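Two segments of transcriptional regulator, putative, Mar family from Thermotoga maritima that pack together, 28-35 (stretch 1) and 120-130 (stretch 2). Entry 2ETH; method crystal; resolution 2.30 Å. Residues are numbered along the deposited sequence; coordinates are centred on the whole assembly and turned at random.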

ATOM      1  N   ARG A  28       9.612  -5.596  -5.491  1.00 53.75           N
ATOM      2  CA  ARG A  28      10.109  -6.970  -5.470  1.00 54.21           C
ATOM      3  C   ARG A  28       8.956  -7.871  -5.026  1.00 54.85           C
ATOM      4  O   ARG A  28       8.664  -8.866  -5.688  1.00 54.90           O
ATOM      5  CB  ARG A  28      11.364  -7.108  -4.596  1.00 53.78           C
ATOM      6  N   PHE A  29       8.247  -7.477  -3.963  1.00 55.98           N
ATOM      7  CA  PHE A  29       7.029  -8.207  -3.521  1.00 56.83           C
ATOM      8  C   PHE A  29       5.907  -8.186  -4.580  1.00 57.16           C
ATOM      9  O   PHE A  29       5.123  -9.122  -4.662  1.00 57.70           O
ATOM     10  CB  PHE A  29       6.416  -7.639  -2.218  1.00 56.99           C
ATOM     11  CG  PHE A  29       7.291  -7.743  -1.003  1.00 57.47           C
ATOM     12  CD1 PHE A  29       7.941  -8.928  -0.675  1.00 57.66           C
ATOM     13  CD2 PHE A  29       7.418  -6.655  -0.144  1.00 57.73           C
ATOM     14  CE1 PHE A  29       8.707  -9.016   0.457  1.00 57.14           C
ATOM     15  CE2 PHE A  29       8.196  -6.742   0.996  1.00 58.06           C
ATOM     16  CZ  PHE A  29       8.838  -7.927   1.298  1.00 57.34           C
ATOM     17  N   SER A  30       5.795  -7.115  -5.357  1.00 57.22           N
ATOM     18  CA  SER A  30       4.792  -7.080  -6.430  1.00 57.56           C
ATOM     19  C   SER A  30       4.921  -8.275  -7.374  1.00 57.76           C
ATOM     20  O   SER A  30       3.926  -8.885  -7.766  1.00 58.00           O
ATOM     21  CB  SER A  30       4.930  -5.814  -7.260  1.00 57.22           C
ATOM     22  OG  SER A  30       3.838  -5.721  -8.146  1.00 58.01           O
ATOM     23  N   SER A  31       6.162  -8.609  -7.718  1.00 57.82           N
ATOM     24  CA  SER A  31       6.445  -9.679  -8.656  1.00 57.65           C
ATOM     25  C   SER A  31       6.241 -11.049  -8.029  1.00 57.86           C
ATOM     26  O   SER A  31       6.267 -12.047  -8.743  1.00 57.80           O
ATOM     27  CB  SER A  31       7.880  -9.542  -9.221  1.00 57.79           C
ATOM     28  OG  SER A  31       8.836  -9.250  -8.210  1.00 56.62           O
ATOM     29  N   TYR A  32       6.043 -11.095  -6.710  1.00 58.00           N
ATOM     30  CA  TYR A  32       5.814 -12.359  -5.976  1.00 58.26           C
ATOM     31  C   TYR A  32       4.339 -12.609  -5.630  1.00 58.12           C
ATOM     32  O   TYR A  32       3.999 -13.686  -5.128  1.00 58.18           O
ATOM     33  CB  TYR A  32       6.609 -12.350  -4.668  1.00 58.68           C
ATOM     34  CG  TYR A  32       8.120 -12.348  -4.803  1.00 59.50           C
ATOM     35  CD1 TYR A  32       8.764 -13.202  -5.695  1.00 59.85           C
ATOM     36  CD2 TYR A  32       8.906 -11.528  -3.993  1.00 60.12           C
ATOM     37  CE1 TYR A  32      10.130 -13.214  -5.802  1.00 60.37           C
ATOM     38  CE2 TYR A  32      10.280 -11.540  -4.085  1.00 59.99           C
ATOM     39  CZ  TYR A  32      10.889 -12.385  -4.994  1.00 60.41           C
ATOM     40  OH  TYR A  32      12.264 -12.411  -5.115  1.00 60.60           O
ATOM     41  N   LEU A  33       3.489 -11.614  -5.915  1.00 58.00           N
ATOM     42  CA  LEU A  33       2.092 -11.551  -5.478  1.00 57.73           C
ATOM     43  C   LEU A  33       1.161 -11.585  -6.694  1.00 57.66           C
ATOM     44  O   LEU A  33       1.062 -10.607  -7.436  1.00 57.20           O
ATOM     45  CB  LEU A  33       1.870 -10.245  -4.699  1.00 57.98           C
ATOM     46  CG  LEU A  33       0.532  -9.926  -4.002  1.00 58.14           C
ATOM     47  CD1 LEU A  33       0.345 -10.757  -2.754  1.00 57.04           C
ATOM     48  CD2 LEU A  33       0.446  -8.431  -3.646  1.00 57.30           C
ATOM     49  N   PRO A  34       0.462 -12.704  -6.904  1.00 58.14           N
ATOM     50  CA  PRO A  34      -0.494 -12.791  -8.021  1.00 58.64           C
ATOM     51  C   PRO A  34      -1.476 -11.593  -8.095  1.00 59.22           C
ATOM     52  O   PRO A  34      -1.935 -11.079  -7.056  1.00 58.73           O
ATOM     53  CB  PRO A  34      -1.266 -14.083  -7.728  1.00 58.50           C
ATOM     54  CG  PRO A  34      -0.364 -14.886  -6.850  1.00 58.86           C
ATOM     55  CD  PRO A  34       0.510 -13.936  -6.098  1.00 58.09           C
ATOM     56  N   SER A  35      -1.804 -11.173  -9.315  1.00 60.41           N
ATOM     57  CA  SER A  35      -2.655  -9.998  -9.522  1.00 61.25           C
ATOM     58  C   SER A  35      -4.139 -10.305  -9.297  1.00 62.08           C
ATOM     59  O   SER A  35      -4.518 -11.454  -9.049  1.00 61.52           O
ATOM     60  CB  SER A  35      -2.418  -9.409 -10.918  1.00 61.36           C
ATOM     61  OG  SER A  35      -3.031 -10.187 -11.944  1.00 62.31           O
ATOM     62  N   GLU A 120      -0.651 -15.434   0.862  1.00 50.00           N
ATOM     63  CA  GLU A 120      -0.040 -16.669   1.272  1.00 51.08           C
ATOM     64  C   GLU A 120       1.037 -17.167   0.292  1.00 50.59           C
ATOM     65  O   GLU A 120       2.135 -17.584   0.713  1.00 51.00           O
ATOM     66  CB  GLU A 120      -1.104 -17.722   1.449  1.00 51.24           C
ATOM     67  CG  GLU A 120      -0.647 -18.753   2.391  1.00 56.61           C
ATOM     68  CD  GLU A 120      -1.683 -19.788   2.661  1.00 63.11           C
ATOM     69  OE1 GLU A 120      -2.802 -19.679   2.060  1.00 67.65           O
ATOM     70  OE2 GLU A 120      -1.358 -20.707   3.464  1.00 65.63           O
ATOM     71  N   SER A 121       0.707 -17.119  -0.988  1.00 49.55           N
ATOM     72  CA  SER A 121       1.653 -17.310  -2.076  1.00 50.06           C
ATOM     73  C   SER A 121       2.924 -16.410  -2.033  1.00 50.22           C
ATOM     74  O   SER A 121       4.043 -16.903  -2.114  1.00 50.68           O
ATOM     75  CB  SER A 121       0.912 -17.094  -3.394  1.00 49.97           C
ATOM     76  OG  SER A 121       1.822 -17.113  -4.463  1.00 52.15           O
ATOM     77  N   LEU A 122       2.762 -15.098  -1.899  1.00 50.26           N
ATOM     78  CA  LEU A 122       3.899 -14.198  -1.685  1.00 50.10           C
ATOM     79  C   LEU A 122       4.755 -14.599  -0.442  1.00 50.42           C
ATOM     80  O   LEU A 122       5.978 -14.577  -0.467  1.00 51.22           O
ATOM     81  CB  LEU A 122       3.351 -12.785  -1.512  1.00 49.87           C
ATOM     82  CG  LEU A 122       4.249 -11.687  -0.934  1.00 50.50           C
ATOM     83  CD1 LEU A 122       5.417 -11.490  -1.849  1.00 50.94           C
ATOM     84  CD2 LEU A 122       3.459 -10.382  -0.744  1.00 49.82           C
ATOM     85  N   LEU A 123       4.087 -14.925   0.644  1.00 50.37           N
ATOM     86  CA  LEU A 123       4.705 -15.373   1.897  1.00 50.57           C
ATOM     87  C   LEU A 123       5.542 -16.644   1.663  1.00 50.10           C
ATOM     88  O   LEU A 123       6.670 -16.717   2.078  1.00 49.87           O
ATOM     89  CB  LEU A 123       3.592 -15.700   2.895  1.00 51.05           C
ATOM     90  CG  LEU A 123       3.610 -15.281   4.359  1.00 53.30           C
ATOM     91  CD1 LEU A 123       2.961 -16.422   5.147  1.00 53.47           C
ATOM     92  CD2 LEU A 123       5.029 -14.986   4.915  1.00 54.97           C
ATOM     93  N   LYS A 124       4.976 -17.629   0.971  1.00 49.88           N
ATOM     94  CA  LYS A 124       5.704 -18.835   0.640  1.00 49.54           C
ATOM     95  C   LYS A 124       6.955 -18.485  -0.197  1.00 48.66           C
ATOM     96  O   LYS A 124       8.040 -18.880   0.151  1.00 48.61           O
ATOM     97  CB  LYS A 124       4.803 -19.846  -0.071  1.00 49.14           C
ATOM     98  N   SER A 125       6.793 -17.728  -1.280  1.00 47.83           N
ATOM     99  CA  SER A 125       7.930 -17.202  -2.047  1.00 46.57           C
ATOM    100  C   SER A 125       8.996 -16.471  -1.253  1.00 45.55           C
ATOM    101  O   SER A 125      10.164 -16.608  -1.534  1.00 47.00           O
ATOM    102  CB  SER A 125       7.426 -16.230  -3.098  1.00 46.35           C
ATOM    103  OG  SER A 125       6.644 -16.914  -4.017  1.00 47.64           O
ATOM    104  N   VAL A 126       8.612 -15.642  -0.293  1.00 44.46           N
ATOM    105  CA  VAL A 126       9.595 -14.934   0.538  1.00 42.26           C
ATOM    106  C   VAL A 126      10.309 -15.936   1.419  1.00 42.19           C
ATOM    107  O   VAL A 126      11.547 -15.933   1.525  1.00 40.81           O
ATOM    108  CB  VAL A 126       8.912 -13.855   1.410  1.00 42.34           C
ATOM    109  CG1 VAL A 126       9.813 -13.350   2.545  1.00 40.44           C
ATOM    110  CG2 VAL A 126       8.421 -12.734   0.563  1.00 42.04           C
ATOM    111  N   LEU A 127       9.533 -16.800   2.057  1.00 42.47           N
ATOM    112  CA  LEU A 127      10.088 -17.725   3.024  1.00 43.78           C
ATOM    113  C   LEU A 127      11.053 -18.702   2.360  1.00 44.12           C
ATOM    114  O   LEU A 127      12.020 -19.092   2.985  1.00 45.05           O
ATOM    115  CB  LEU A 127       8.995 -18.495   3.782  1.00 44.39           C
ATOM    116  CG  LEU A 127       8.292 -17.700   4.914  1.00 46.44           C
ATOM    117  CD1 LEU A 127       7.229 -18.593   5.586  1.00 47.28           C
ATOM    118  CD2 LEU A 127       9.243 -17.126   5.978  1.00 42.98           C
ATOM    119  N   GLU A 128      10.797 -19.090   1.111  1.00 43.75           N
ATOM    120  CA  GLU A 128      11.699 -19.980   0.365  1.00 43.78           C
ATOM    121  C   GLU A 128      13.099 -19.365   0.120  1.00 42.95           C
ATOM    122  O   GLU A 128      14.018 -20.067  -0.271  1.00 42.02           O
ATOM    123  CB  GLU A 128      11.074 -20.369  -0.994  1.00 43.60           C
ATOM    124  CG  GLU A 128      10.030 -21.494  -0.947  1.00 45.47           C
ATOM    125  CD  GLU A 128       9.368 -21.808  -2.315  1.00 44.39           C
ATOM    126  N   LYS A 129      13.232 -18.056   0.328  1.00 42.17           N
ATOM    127  CA  LYS A 129      14.491 -17.335   0.108  1.00 41.12           C
ATOM    128  C   LYS A 129      15.210 -17.043   1.386  1.00 39.86           C
ATOM    129  O   LYS A 129      16.281 -16.479   1.345  1.00 40.12           O
ATOM    130  CB  LYS A 129      14.246 -16.040  -0.651  1.00 40.98           C
ATOM    131  CG  LYS A 129      13.822 -16.295  -2.063  1.00 42.90           C
ATOM    132  CD  LYS A 129      13.236 -15.034  -2.701  1.00 45.20           C
ATOM    133  CE  LYS A 129      12.869 -15.283  -4.167  1.00 46.13           C
ATOM    134  N   PHE A 130      14.657 -17.464   2.510  1.00 39.61           N
ATOM    135  CA  PHE A 130      15.333 -17.328   3.783  1.00 40.88           C
ATOM    136  C   PHE A 130      15.923 -18.664   4.322  1.00 40.72           C
ATOM    137  O   PHE A 130      15.244 -19.662   4.389  1.00 40.18           O
ATOM    138  CB  PHE A 130      14.360 -16.856   4.856  1.00 42.39           C
ATOM    139  CG  PHE A 130      13.805 -15.448   4.688  1.00 43.78           C
ATOM    140  CD1 PHE A 130      14.389 -14.500   3.886  1.00 46.13           C
ATOM    141  CD2 PHE A 130      12.708 -15.075   5.450  1.00 46.24           C
ATOM    142  CE1 PHE A 130      13.850 -13.234   3.780  1.00 46.36           C
ATOM    143  CE2 PHE A 130      12.182 -13.796   5.364  1.00 47.16           C
ATOM    144  CZ  PHE A 130      12.758 -12.878   4.508  1.00 44.25           C
TER

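The packing of a helix and the turn after it against a second helix shows how two segments distant in sequence can pack largely through apolar side-chain contacts among the modelled atoms. In this putative Mar family transcriptional regulator the first stretch enters as helix, with Arg28, Phe29 and Ser30 helical, makes a type I turn from Ser30 to Leu33, and then extends through Pro34 and Ser35. The turn is closed by a weak hydrogen bond from Leu33 N to Ser30 O (3.3 Å), while Tyr32 N donates to Phe29 O at 3.0 Å. Ser31 turns away from the partner and spends its hydroxyl locally, OG donating to Arg28 O at 2.6 Å. The second stretch comes in already helical at Glu120 and stays so over most of its length, with regular bonds such as Val126 N to Leu122 O (2.8 Å), and a type I turn follows from Leu127 to Phe130. The closest CA atoms across the stretches are those of Leu33 and Leu122, 5.0 Å apart. Here Leu122 CA approaches Tyr32 O at 3.5 Å in a CA-H...O contact, but no hydrogen bond crosses between the modelled atoms.

Leu122 is the hub of the side-chain packing. Its CD1 lies 3.2 Å from Tyr32 CB, a tight approach, and 3.8 Å from Phe29 CD1, while its CD2 meets Leu33 CD1 at 3.7 Å. A branched leucine suits this position because its two methyls can serve different neighbours at once. One helical turn further on, Val126 continues the apolar surface, its CG2 lying 3.7 Å from Phe29 CE1. The Phe29 ring, with chi1 in the m rotamer, thus reaches both aliphatic side chains and meets them obliquely.

Tyr32 has the largest area covered by the opposing stretch. Its CB points toward the helix, and its ring runs along residues Leu122, Ser125 and Lys129: Leu122 near its base, Ser125 CB at 4.2 Å from Tyr32 CD1, and Lys129 CE at 3.1 Å from Tyr32 OH. Tyrosine combines a broad apolar surface with a polar tip, here placed beside the end of the modelled lysine chain; the lysine NZ is absent from the model, so any polar contact it makes cannot be judged. Ser125 presents a small side chain to the ring, and its OG donates to Ser121 O (3.2 Å) within its own helix. Pro34 CD rests 3.8 Å from Ser121 OG, a van der Waals contact.

Altogether 414 Å² is buried, counting both sides, in a contact with no hydrogen bond among the modelled atoms.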